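PDB 5MQO: Non-reducing end beta-L-arabinofuranosidase from Bacteroides thetaiotaomicron, which probably hydrolyses glycosidic linkages in complex plant pectin as a family GH127 glycoside hydrolase, perhaps acting as an aceric acidase. Local coordinates for residues Tyr104-Ala115 against His196-Ala207; Val133-Tyr142 against Thr212-Phe223. All coordinates share one frame; numbering follows the deposited sequence.

In the fold
Both contacts lie in the GH127 catalytic domain, on the same side of the chain's centre. Contact 1 packs helix 102-117 along helix 192-208, with its centre about 18 Å from that of the chain. Contact 2 lies farther out, about 29 Å from it, and joins the end of helix 120-136 and the following loop to helix 212-230. The two contact centres are about 15 Å apart. Their segments alternate along the chain, and helices 192-208 and 212-230 touch directly. Leu197 CD2 meets Ala220 CB at 3.7 Å, and Met198 SD packs on Thr221 OG1 at 3.4 Å. Leu197 thus links the two helix pairs, since it also packs on Tyr104 in contact 1.

Contact 1 (Tyr104-Ala115 against His196-Ala207)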
loop_
_atom_site.group_PDB
_atom_site.type_symbol
_atom_site.label_atom_id
_atom_site.label_comp_id
_atom_site.label_asym_id
_atom_site.label_seq_id
_atom_site.Cartn_x
_atom_site.Cartn_y
_atom_site.Cartn_z
ATOM N N TYR A 104 18.170 -5.106 -5.871
ATOM C CA TYR A 104 18.271 -4.573 -4.511
ATOM C C TYR A 104 16.926 -4.589 -3.818
ATOM O O TYR A 104 16.885 -4.718 -2.616
ATOM C CB TYR A 104 18.795 -3.127 -4.499
ATOM C CG TYR A 104 20.178 -2.932 -5.081
ATOM C CD1 TYR A 104 21.257 -3.720 -4.678
ATOM C CD2 TYR A 104 20.419 -1.937 -6.022
ATOM C CE1 TYR A 104 22.531 -3.522 -5.205
ATOM C CE2 TYR A 104 21.687 -1.735 -6.558
ATOM C CZ TYR A 104 22.742 -2.524 -6.145
ATOM O OH TYR A 104 23.991 -2.313 -6.689
ATOM N N LYS A 105 15.843 -4.397 -4.571
ATOM C CA LYS A 105 14.478 -4.515 -4.024
ATOM C C LYS A 105 14.160 -5.961 -3.727
ATOM O O LYS A 105 13.660 -6.247 -2.669
ATOM C CB LYS A 105 13.412 -3.877 -4.944
ATOM C CG LYS A 105 13.388 -2.348 -4.847
ATOM C CD LYS A 105 12.375 -1.686 -5.763
ATOM C CE LYS A 105 12.875 -1.588 -7.201
ATOM N NZ LYS A 105 11.954 -0.827 -8.097
ATOM N N TRP A 106 14.461 -6.854 -4.669
ATOM C CA TRP A 106 14.305 -8.303 -4.497
ATOM C C TRP A 106 14.984 -8.754 -3.206
ATOM O O TRP A 106 14.364 -9.376 -2.337
ATOM C CB TRP A 106 14.899 -9.053 -5.709
ATOM C CG TRP A 106 14.912 -10.588 -5.591
ATOM C CD1 TRP A 106 13.883 -11.440 -5.868
ATOM C CD2 TRP A 106 16.006 -11.421 -5.180
ATOM N NE1 TRP A 106 14.256 -12.735 -5.652
ATOM C CE2 TRP A 106 15.553 -12.762 -5.228
ATOM C CE3 TRP A 106 17.321 -11.168 -4.763
ATOM C CZ2 TRP A 106 16.368 -13.857 -4.884
ATOM C CZ3 TRP A 106 18.143 -12.263 -4.418
ATOM C CH2 TRP A 106 17.652 -13.590 -4.478
ATOM N N MET A 107 16.262 -8.405 -3.110
ATOM C CA MET A 107 17.141 -8.763 -2.000
ATOM C C MET A 107 16.614 -8.202 -0.669
ATOM O O MET A 107 16.637 -8.879 0.350
ATOM C CB MET A 107 18.557 -8.271 -2.344
ATOM C CG MET A 107 19.500 -7.970 -1.203
ATOM S SD MET A 107 20.268 -9.446 -0.571
ATOM C CE MET A 107 20.637 -8.787 1.054
ATOM N N GLU A 108 16.115 -6.978 -0.697
ATOM C CA GLU A 108 15.481 -6.373 0.472
ATOM C C GLU A 108 14.299 -7.230 0.916
ATOM O O GLU A 108 14.090 -7.475 2.116
ATOM C CB GLU A 108 15.029 -4.952 0.138
ATOM C CG GLU A 108 14.440 -4.152 1.283
ATOM C CD GLU A 108 13.954 -2.757 0.865
ATOM O OE1 GLU A 108 14.512 -2.153 -0.118
ATOM O OE2 GLU A 108 12.994 -2.273 1.533
ATOM N N GLY A 109 13.536 -7.683 -0.070
ATOM C CA GLY A 109 12.504 -8.679 0.133
ATOM C C GLY A 109 13.010 -9.988 0.738
ATOM O O GLY A 109 12.389 -10.493 1.668
ATOM N N VAL A 110 14.116 -10.533 0.224
ATOM C CA VAL A 110 14.687 -11.760 0.785
ATOM C C VAL A 110 15.033 -11.548 2.276
ATOM O O VAL A 110 14.683 -12.381 3.112
ATOM C CB VAL A 110 15.939 -12.261 0.002
ATOM C CG1 VAL A 110 16.632 -13.392 0.734
ATOM C CG2 VAL A 110 15.587 -12.747 -1.402
ATOM N N ALA A 111 15.700 -10.439 2.601
ATOM C CA ALA A 111 16.045 -10.103 3.989
ATOM C C ALA A 111 14.850 -9.932 4.885
ATOM O O ALA A 111 14.948 -10.152 6.080
ATOM C CB ALA A 111 16.860 -8.819 4.034
ATOM N N SER A 112 13.748 -9.470 4.316
ATOM C CA SER A 112 12.560 -9.144 5.078
ATOM C C SER A 112 11.838 -10.402 5.501
ATOM O O SER A 112 11.317 -10.503 6.622
ATOM C CB SER A 112 11.650 -8.260 4.217
ATOM O OG SER A 112 12.284 -7.018 3.937
ATOM N N VAL A 113 11.781 -11.330 4.550
ATOM C CA VAL A 113 11.315 -12.702 4.734
ATOM C C VAL A 113 12.182 -13.464 5.729
ATOM O O VAL A 113 11.669 -14.117 6.628
ATOM C CB VAL A 113 11.323 -13.431 3.372
ATOM C CG1 VAL A 113 11.226 -14.950 3.521
ATOM C CG2 VAL A 113 10.197 -12.898 2.492
ATOM N N TYR A 114 13.498 -13.395 5.542
ATOM C CA TYR A 114 14.460 -13.970 6.480
ATOM C C TYR A 114 14.246 -13.497 7.909
ATOM O O TYR A 114 14.312 -14.297 8.828
ATOM C CB TYR A 114 15.896 -13.671 6.040
ATOM C CG TYR A 114 16.948 -14.195 6.979
ATOM C CD1 TYR A 114 17.422 -15.506 6.876
ATOM C CD2 TYR A 114 17.455 -13.389 7.987
ATOM C CE1 TYR A 114 18.372 -15.989 7.765
ATOM C CE2 TYR A 114 18.405 -13.855 8.871
ATOM C CZ TYR A 114 18.870 -15.147 8.760
ATOM O OH TYR A 114 19.835 -15.575 9.644
ATOM N N ALA A 115 13.964 -12.219 8.115
ATOM C CA ALA A 115 13.734 -11.701 9.479
ATOM C C ALA A 115 12.654 -12.483 10.246
ATOM O O ALA A 115 12.721 -12.636 11.470
ATOM C CB ALA A 115 13.393 -10.216 9.437
ATOM N N HIS A 196 18.257 2.523 -4.019
ATOM C CA HIS A 196 17.702 1.246 -3.668
ATOM C C HIS A 196 18.686 0.431 -2.876
ATOM O O HIS A 196 18.281 -0.344 -2.010
ATOM C CB HIS A 196 17.267 0.503 -4.913
ATOM C CG HIS A 196 16.134 1.170 -5.605
ATOM N ND1 HIS A 196 14.897 1.314 -5.013
ATOM C CD2 HIS A 196 16.054 1.778 -6.809
ATOM C CE1 HIS A 196 14.096 1.966 -5.835
ATOM N NE2 HIS A 196 14.773 2.258 -6.932
ATOM N N LEU A 197 19.973 0.599 -3.150
ATOM C CA LEU A 197 20.998 -0.003 -2.308
ATOM C C LEU A 197 20.881 0.461 -0.852
ATOM O O LEU A 197 21.083 -0.346 0.045
ATOM C CB LEU A 197 22.406 0.285 -2.837
ATOM C CG LEU A 197 23.571 -0.356 -2.075
ATOM C CD1 LEU A 197 23.627 -1.854 -2.300
ATOM C CD2 LEU A 197 24.865 0.289 -2.506
ATOM N N MET A 198 20.555 1.731 -0.619
ATOM C CA MET A 198 20.409 2.212 0.746
ATOM C C MET A 198 19.386 1.368 1.522
ATOM O O MET A 198 19.676 0.833 2.582
ATOM C CB MET A 198 19.995 3.682 0.802
ATOM C CG MET A 198 20.998 4.684 0.245
ATOM S SD MET A 198 20.482 6.404 0.558
ATOM C CE MET A 198 19.071 6.544 -0.526
ATOM N N MET A 199 18.189 1.230 0.989
ATOM C CA MET A 199 17.158 0.532 1.725
ATOM C C MET A 199 17.462 -0.952 1.862
ATOM O O MET A 199 17.143 -1.547 2.897
ATOM C CB MET A 199 15.759 0.771 1.127
ATOM C CG MET A 199 14.979 1.890 1.811
ATOM S SD MET A 199 14.779 1.624 3.592
ATOM C CE MET A 199 13.087 2.200 3.770
ATOM N N ALA A 200 18.108 -1.533 0.852
ATOM C CA ALA A 200 18.477 -2.953 0.910
ATOM C C ALA A 200 19.447 -3.220 2.055
ATOM O O ALA A 200 19.345 -4.230 2.763
ATOM C CB ALA A 200 19.070 -3.424 -0.414
ATOM N N GLY A 201 20.369 -2.298 2.235
ATOM C CA GLY A 201 21.382 -2.432 3.249
ATOM C C GLY A 201 20.849 -2.224 4.642
ATOM O O GLY A 201 21.256 -2.948 5.564
ATOM N N ILE A 202 19.953 -1.237 4.803
ATOM C CA ILE A 202 19.338 -0.955 6.110
ATOM C C ILE A 202 18.528 -2.188 6.556
ATOM O O ILE A 202 18.694 -2.703 7.661
ATOM C CB ILE A 202 18.396 0.261 6.045
ATOM C CG1 ILE A 202 19.163 1.542 5.792
ATOM C CG2 ILE A 202 17.569 0.431 7.330
ATOM C CD1 ILE A 202 18.271 2.577 5.132
ATOM N N VAL A 203 17.656 -2.640 5.660
ATOM C CA VAL A 203 16.796 -3.785 5.905
ATOM C C VAL A 203 17.624 -5.045 6.184
ATOM O O VAL A 203 17.281 -5.829 7.072
ATOM C CB VAL A 203 15.841 -4.005 4.718
ATOM C CG1 VAL A 203 15.075 -5.315 4.851
ATOM C CG2 VAL A 203 14.867 -2.833 4.602
ATOM N N HIS A 204 18.706 -5.232 5.436
ATOM C CA HIS A 204 19.552 -6.374 5.680
ATOM C C HIS A 204 20.183 -6.314 7.076
ATOM O O HIS A 204 20.193 -7.310 7.791
ATOM C CB HIS A 204 20.644 -6.494 4.628
ATOM C CG HIS A 204 21.574 -7.629 4.886
ATOM N ND1 HIS A 204 22.792 -7.465 5.513
ATOM C CD2 HIS A 204 21.435 -8.954 4.660
ATOM C CE1 HIS A 204 23.375 -8.643 5.639
ATOM N NE2 HIS A 204 22.574 -9.563 5.127
ATOM N N HIS A 205 20.700 -5.142 7.439
ATOM C CA HIS A 205 21.290 -4.890 8.768
ATOM C C HIS A 205 20.329 -5.215 9.895
ATOM O O HIS A 205 20.674 -5.887 10.850
ATOM C CB HIS A 205 21.698 -3.428 8.884
ATOM C CG HIS A 205 22.335 -3.069 10.190
ATOM N ND1 HIS A 205 23.364 -3.802 10.747
ATOM C CD2 HIS A 205 22.124 -2.024 11.027
ATOM C CE1 HIS A 205 23.744 -3.236 11.879
ATOM N NE2 HIS A 205 23.011 -2.156 12.072
ATOM N N ARG A 206 19.109 -4.733 9.751
ATOM C CA ARG A 206 18.076 -4.896 10.749
ATOM C C ARG A 206 17.626 -6.347 10.932
ATOM O O ARG A 206 17.225 -6.722 12.025
ATOM C CB ARG A 206 16.909 -3.964 10.401
ATOM C CG ARG A 206 17.305 -2.492 10.579
ATOM C CD ARG A 206 16.155 -1.516 10.371
ATOM N NE ARG A 206 16.583 -0.130 10.590
ATOM C CZ ARG A 206 15.963 0.961 10.132
ATOM N NH1 ARG A 206 14.859 0.881 9.398
ATOM N NH2 ARG A 206 16.465 2.155 10.397
ATOM N N ALA A 207 17.720 -7.153 9.873
ATOM C CA ALA A 207 17.260 -8.537 9.868
ATOM C C ALA A 207 18.304 -9.537 10.327
ATOM O O ALA A 207 17.945 -10.493 11.008
ATOM C CB ALA A 207 16.789 -8.919 8.476
#
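Tyr104 lays one ring face over Leu197, whose CB sits 4.2 Å from the ring centroid and only 6° off the normal, a CH-pi contact. Leu197 CD1 reaches on to Tyr104 CE1 at 3.5 Å. The Tyr104 carbonyl O meets Ala200 CB. Lys105 bends at chi3 (-79°) and brings CE over a face of the His196 ring, 4.2 Å from its centroid. Its NZ continues to the carbonyl of Cys457. Met107 CE approaches His204 CD2 at 3.7 Å. The two helical segments run nearly parallel, their axes 12° apart and 8.6 Å from each other at closest approach. This suits the (alpha/alpha)6 barrel expected of the family, where helices of one layer share a direction. The extended chain of Glu108 crosses Val203 at about a right angle, with CG 3.6 Å from Val203 CG2. Its OE1 lies against Met199 CB and is paired with Arg464, so the buried carboxylate probably has its charge balanced. Ala111 CB touches Val203 and His204, and its carbonyl O packs on Ala207 CB. Ser112 OG lies 3.4 Å from Val203 CG1 while bonding back to Glu108 O and to Gln468. Tyr114 turns a ring edge to Ala207 O. Ala115 CB meets Ala207 CB at 3.8 Å.

Contact 2 (Val133-Tyr142 against Thr212-Phe223); sequences VVKAQRADGY and TLFDAAVKATDF
Ala216 O is gripped by two N-H groups, from the side-chain amide of Gln137 and from Ala220 N in its own helix. Gln137 NE2 lies 2.8 Å from Ala216 O, in the carbonyl plane and on a lone pair. The same nitrogen bonds Gly141 O at 3.1 Å, nearly straight at 167°. With CG anti to the backbone N (chi1 -167°) and the chain extended, the amide spans from loop to helix. Replacing Gln137 by alanine removes the amide, and is likely to leave both Ala216 O and Gly141 O without its N-H and the loop less firmly tied to the helix. The loop that follows helix 120-136 lies on the side of helix 212-230. Arg138 N bonds Tyr142 O, closing the loop. Gly141 sits at positive phi, and its CA gives a CH...O contact to Lys219 O at 3.6 Å. Having no CB lets it come this near. Arg138 holds Asp140 side-on, NE to OD1 and NH2 to OD2, in a salt bridge. Asp140 O meets Phe223 CB at 3.3 Å. Tyr142 points its ring edge at the face of Phe223, an offset edge-to-face pair with planes at 73° and CD1 3.5 Å from Phe223 CZ. Near the start, Val133 CG1 packs on Leu213 CD1 at 4.1 Å.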
loop_
_atom_site.group_PDB
_atom_site.type_symbol
_atom_site.label_atom_id
_atom_site.label_comp_id
_atom_site.label_asym_id
_atom_site.label_seq_id
_atom_site.Cartn_x
_atom_site.Cartn_y
_atom_site.Cartn_z
ATOM N N VAL A 133 28.165 -7.385 -4.724
ATOM C CA VAL A 133 27.937 -5.947 -4.575
ATOM C C VAL A 133 29.198 -5.266 -4.027
ATOM O O VAL A 133 29.661 -4.278 -4.610
ATOM C CB VAL A 133 26.719 -5.655 -3.668
ATOM C CG1 VAL A 133 26.646 -4.181 -3.287
ATOM C CG2 VAL A 133 25.429 -6.070 -4.354
ATOM N N VAL A 134 29.749 -5.810 -2.937
ATOM C CA VAL A 134 30.934 -5.231 -2.256
ATOM C C VAL A 134 32.163 -5.237 -3.173
ATOM O O VAL A 134 32.906 -4.257 -3.217
ATOM C CB VAL A 134 31.248 -5.952 -0.904
ATOM C CG1 VAL A 134 32.611 -5.546 -0.323
ATOM C CG2 VAL A 134 30.155 -5.665 0.116
ATOM N N LYS A 135 32.362 -6.335 -3.901
ATOM C CA LYS A 135 33.473 -6.458 -4.850
ATOM C C LYS A 135 33.405 -5.341 -5.927
ATOM O O LYS A 135 34.442 -4.821 -6.362
ATOM C CB LYS A 135 33.471 -7.865 -5.483
ATOM C CG LYS A 135 34.796 -8.305 -6.109
ATOM C CD LYS A 135 34.722 -9.714 -6.707
ATOM C CE LYS A 135 33.966 -9.710 -8.036
ATOM N NZ LYS A 135 34.013 -11.006 -8.764
ATOM N N ALA A 136 32.184 -4.951 -6.305
ATOM C CA ALA A 136 31.943 -3.949 -7.346
ATOM C C ALA A 136 31.985 -2.465 -6.933
ATOM O O ALA A 136 31.994 -1.594 -7.798
ATOM C CB ALA A 136 30.607 -4.235 -7.999
ATOM N N GLN A 137 31.980 -2.159 -5.644
ATOM C CA GLN A 137 31.877 -0.758 -5.202
ATOM C C GLN A 137 33.242 -0.067 -5.189
ATOM O O GLN A 137 34.223 -0.682 -4.792
ATOM C CB GLN A 137 31.266 -0.724 -3.799
ATOM C CG GLN A 137 30.818 0.650 -3.334
ATOM C CD GLN A 137 30.122 0.612 -1.989
ATOM O OE1 GLN A 137 30.399 -0.244 -1.169
ATOM N NE2 GLN A 137 29.213 1.547 -1.760
ATOM N N ARG A 138 33.321 1.205 -5.580
ATOM C CA ARG A 138 34.581 1.975 -5.396
ATOM C C ARG A 138 34.843 2.383 -3.917
ATOM O O ARG A 138 34.079 2.042 -3.011
ATOM C CB ARG A 138 34.606 3.207 -6.303
ATOM C CG ARG A 138 34.435 2.891 -7.773
ATOM C CD ARG A 138 34.904 4.048 -8.647
ATOM N NE ARG A 138 34.314 5.368 -8.319
ATOM C CZ ARG A 138 33.694 6.188 -9.177
ATOM N NH1 ARG A 138 33.530 5.889 -10.473
ATOM N NH2 ARG A 138 33.247 7.349 -8.734
ATOM N N ALA A 139 35.942 3.082 -3.666
ATOM C CA ALA A 139 36.201 3.635 -2.331
ATOM C C ALA A 139 35.217 4.764 -2.012
ATOM O O ALA A 139 34.721 4.858 -0.883
ATOM C CB ALA A 139 37.640 4.135 -2.226
ATOM N N ASP A 140 34.944 5.609 -3.017
ATOM C CA ASP A 140 34.055 6.762 -2.865
ATOM C C ASP A 140 32.550 6.406 -2.810
ATOM O O ASP A 140 31.711 7.297 -2.592
ATOM C CB ASP A 140 34.359 7.863 -3.914
ATOM C CG ASP A 140 33.951 7.493 -5.359
ATOM O OD1 ASP A 140 33.445 6.381 -5.631
ATOM O OD2 ASP A 140 34.148 8.352 -6.250
ATOM N N GLY A 141 32.215 5.127 -3.006
ATOM C CA GLY A 141 30.851 4.640 -2.815
ATOM C C GLY A 141 30.081 4.330 -4.085
ATOM O O GLY A 141 29.062 3.653 -4.020
ATOM N N TYR A 142 30.547 4.831 -5.231
ATOM C CA TYR A 142 29.952 4.512 -6.535
ATOM C C TYR A 142 29.835 3.017 -6.731
ATOM O O TYR A 142 30.637 2.259 -6.176
ATOM C CB TYR A 142 30.846 5.034 -7.652
ATOM C CG TYR A 142 30.175 5.193 -8.993
ATOM C CD1 TYR A 142 29.265 6.223 -9.197
ATOM C CD2 TYR A 142 30.487 4.357 -10.082
ATOM C CE1 TYR A 142 28.658 6.423 -10.426
ATOM C CE2 TYR A 142 29.881 4.544 -11.326
ATOM C CZ TYR A 142 28.967 5.588 -11.490
ATOM O OH TYR A 142 28.335 5.837 -12.687
ATOM N N THR A 212 27.782 -6.164 6.670
ATOM C CA THR A 212 28.371 -6.421 5.361
ATOM C C THR A 212 27.738 -5.562 4.227
ATOM O O THR A 212 28.459 -4.859 3.515
ATOM C CB THR A 212 28.438 -7.968 5.078
ATOM O OG1 THR A 212 29.276 -8.236 3.951
ATOM C CG2 THR A 212 27.068 -8.637 4.871
ATOM N N LEU A 213 26.408 -5.568 4.097
ATOM C CA LEU A 213 25.751 -4.758 3.063
ATOM C C LEU A 213 25.554 -3.328 3.538
ATOM O O LEU A 213 25.632 -2.392 2.736
ATOM C CB LEU A 213 24.392 -5.338 2.638
ATOM C CG LEU A 213 23.740 -4.609 1.439
ATOM C CD1 LEU A 213 24.640 -4.601 0.214
ATOM C CD2 LEU A 213 22.381 -5.182 1.080
ATOM N N PHE A 214 25.274 -3.160 4.827
ATOM C CA PHE A 214 25.087 -1.823 5.406
ATOM C C PHE A 214 26.224 -0.849 5.096
ATOM O O PHE A 214 25.984 0.295 4.693
ATOM C CB PHE A 214 24.928 -1.937 6.914
ATOM C CG PHE A 214 24.505 -0.664 7.576
ATOM C CD1 PHE A 214 23.314 -0.055 7.226
ATOM C CD2 PHE A 214 25.294 -0.076 8.558
ATOM C CE1 PHE A 214 22.904 1.102 7.840
ATOM C CE2 PHE A 214 24.891 1.094 9.177
ATOM C CZ PHE A 214 23.684 1.682 8.822
ATOM N N ASP A 215 27.461 -1.312 5.279
ATOM C CA ASP A 215 28.646 -0.493 4.984
ATOM C C ASP A 215 28.695 -0.127 3.503
ATOM O O ASP A 215 29.035 0.990 3.170
ATOM C CB ASP A 215 29.947 -1.171 5.474
ATOM C CG ASP A 215 30.050 -1.222 7.030
ATOM O OD1 ASP A 215 29.708 -0.232 7.717
ATOM O OD2 ASP A 215 30.493 -2.247 7.573
ATOM N N ALA A 216 28.292 -1.038 2.626
ATOM C CA ALA A 216 28.099 -0.699 1.196
ATOM C C ALA A 216 27.077 0.412 0.995
ATOM O O ALA A 216 27.279 1.300 0.186
ATOM C CB ALA A 216 27.705 -1.920 0.366
ATOM N N ALA A 217 26.000 0.371 1.752
ATOM C CA ALA A 217 24.987 1.418 1.706
ATOM C C ALA A 217 25.445 2.808 2.272
ATOM O O ALA A 217 25.217 3.845 1.599
ATOM C CB ALA A 217 23.729 0.918 2.412
ATOM N N VAL A 218 26.069 2.831 3.467
ATOM C CA VAL A 218 26.601 4.086 4.058
ATOM C C VAL A 218 27.547 4.823 3.065
ATOM O O VAL A 218 27.531 6.058 2.958
ATOM C CB VAL A 218 27.384 3.847 5.408
ATOM C CG1 VAL A 218 28.060 5.126 5.943
ATOM C CG2 VAL A 218 26.484 3.269 6.482
ATOM N N LYS A 219 28.376 4.057 2.358
ATOM C CA LYS A 219 29.241 4.612 1.322
ATOM C C LYS A 219 28.469 5.176 0.131
ATOM O O LYS A 219 28.799 6.256 -0.359
ATOM C CB LYS A 219 30.236 3.563 0.838
ATOM C CG LYS A 219 31.293 3.195 1.866
ATOM C CD LYS A 219 32.272 2.237 1.229
ATOM C CE LYS A 219 33.377 1.858 2.184
ATOM N NZ LYS A 219 34.524 1.333 1.396
ATOM N N ALA A 220 27.449 4.449 -0.324
ATOM C CA ALA A 220 26.589 4.909 -1.433
ATOM C C ALA A 220 25.924 6.237 -1.090
ATOM O O ALA A 220 25.835 7.159 -1.926
ATOM C CB ALA A 220 25.530 3.873 -1.739
ATOM N N THR A 221 25.467 6.317 0.155
ATOM C CA THR A 221 24.831 7.508 0.681
ATOM C C THR A 221 25.791 8.694 0.662
ATOM O O THR A 221 25.404 9.797 0.237
ATOM C CB THR A 221 24.321 7.231 2.115
ATOM O OG1 THR A 221 23.450 6.090 2.105
ATOM C CG2 THR A 221 23.608 8.440 2.714
ATOM N N ASP A 222 27.029 8.473 1.121
ATOM C CA ASP A 222 28.071 9.541 1.117
ATOM C C ASP A 222 28.353 10.028 -0.307
ATOM O O ASP A 222 28.544 11.229 -0.557
ATOM C CB ASP A 222 29.357 9.073 1.803
ATOM C CG ASP A 222 29.195 8.912 3.328
ATOM O OD1 ASP A 222 28.460 9.693 3.963
ATOM O OD2 ASP A 222 29.821 8.007 3.921
ATOM N N PHE A 223 28.334 9.084 -1.240
ATOM C CA PHE A 223 28.488 9.416 -2.633
ATOM C C PHE A 223 27.360 10.334 -3.153
ATOM O O PHE A 223 27.638 11.310 -3.837
ATOM C CB PHE A 223 28.619 8.161 -3.497
ATOM C CG PHE A 223 28.793 8.486 -4.933
ATOM C CD1 PHE A 223 30.010 8.980 -5.383
ATOM C CD2 PHE A 223 27.720 8.416 -5.813
ATOM C CE1 PHE A 223 30.163 9.369 -6.701
ATOM C CE2 PHE A 223 27.874 8.791 -7.127
ATOM C CZ PHE A 223 29.099 9.272 -7.576
#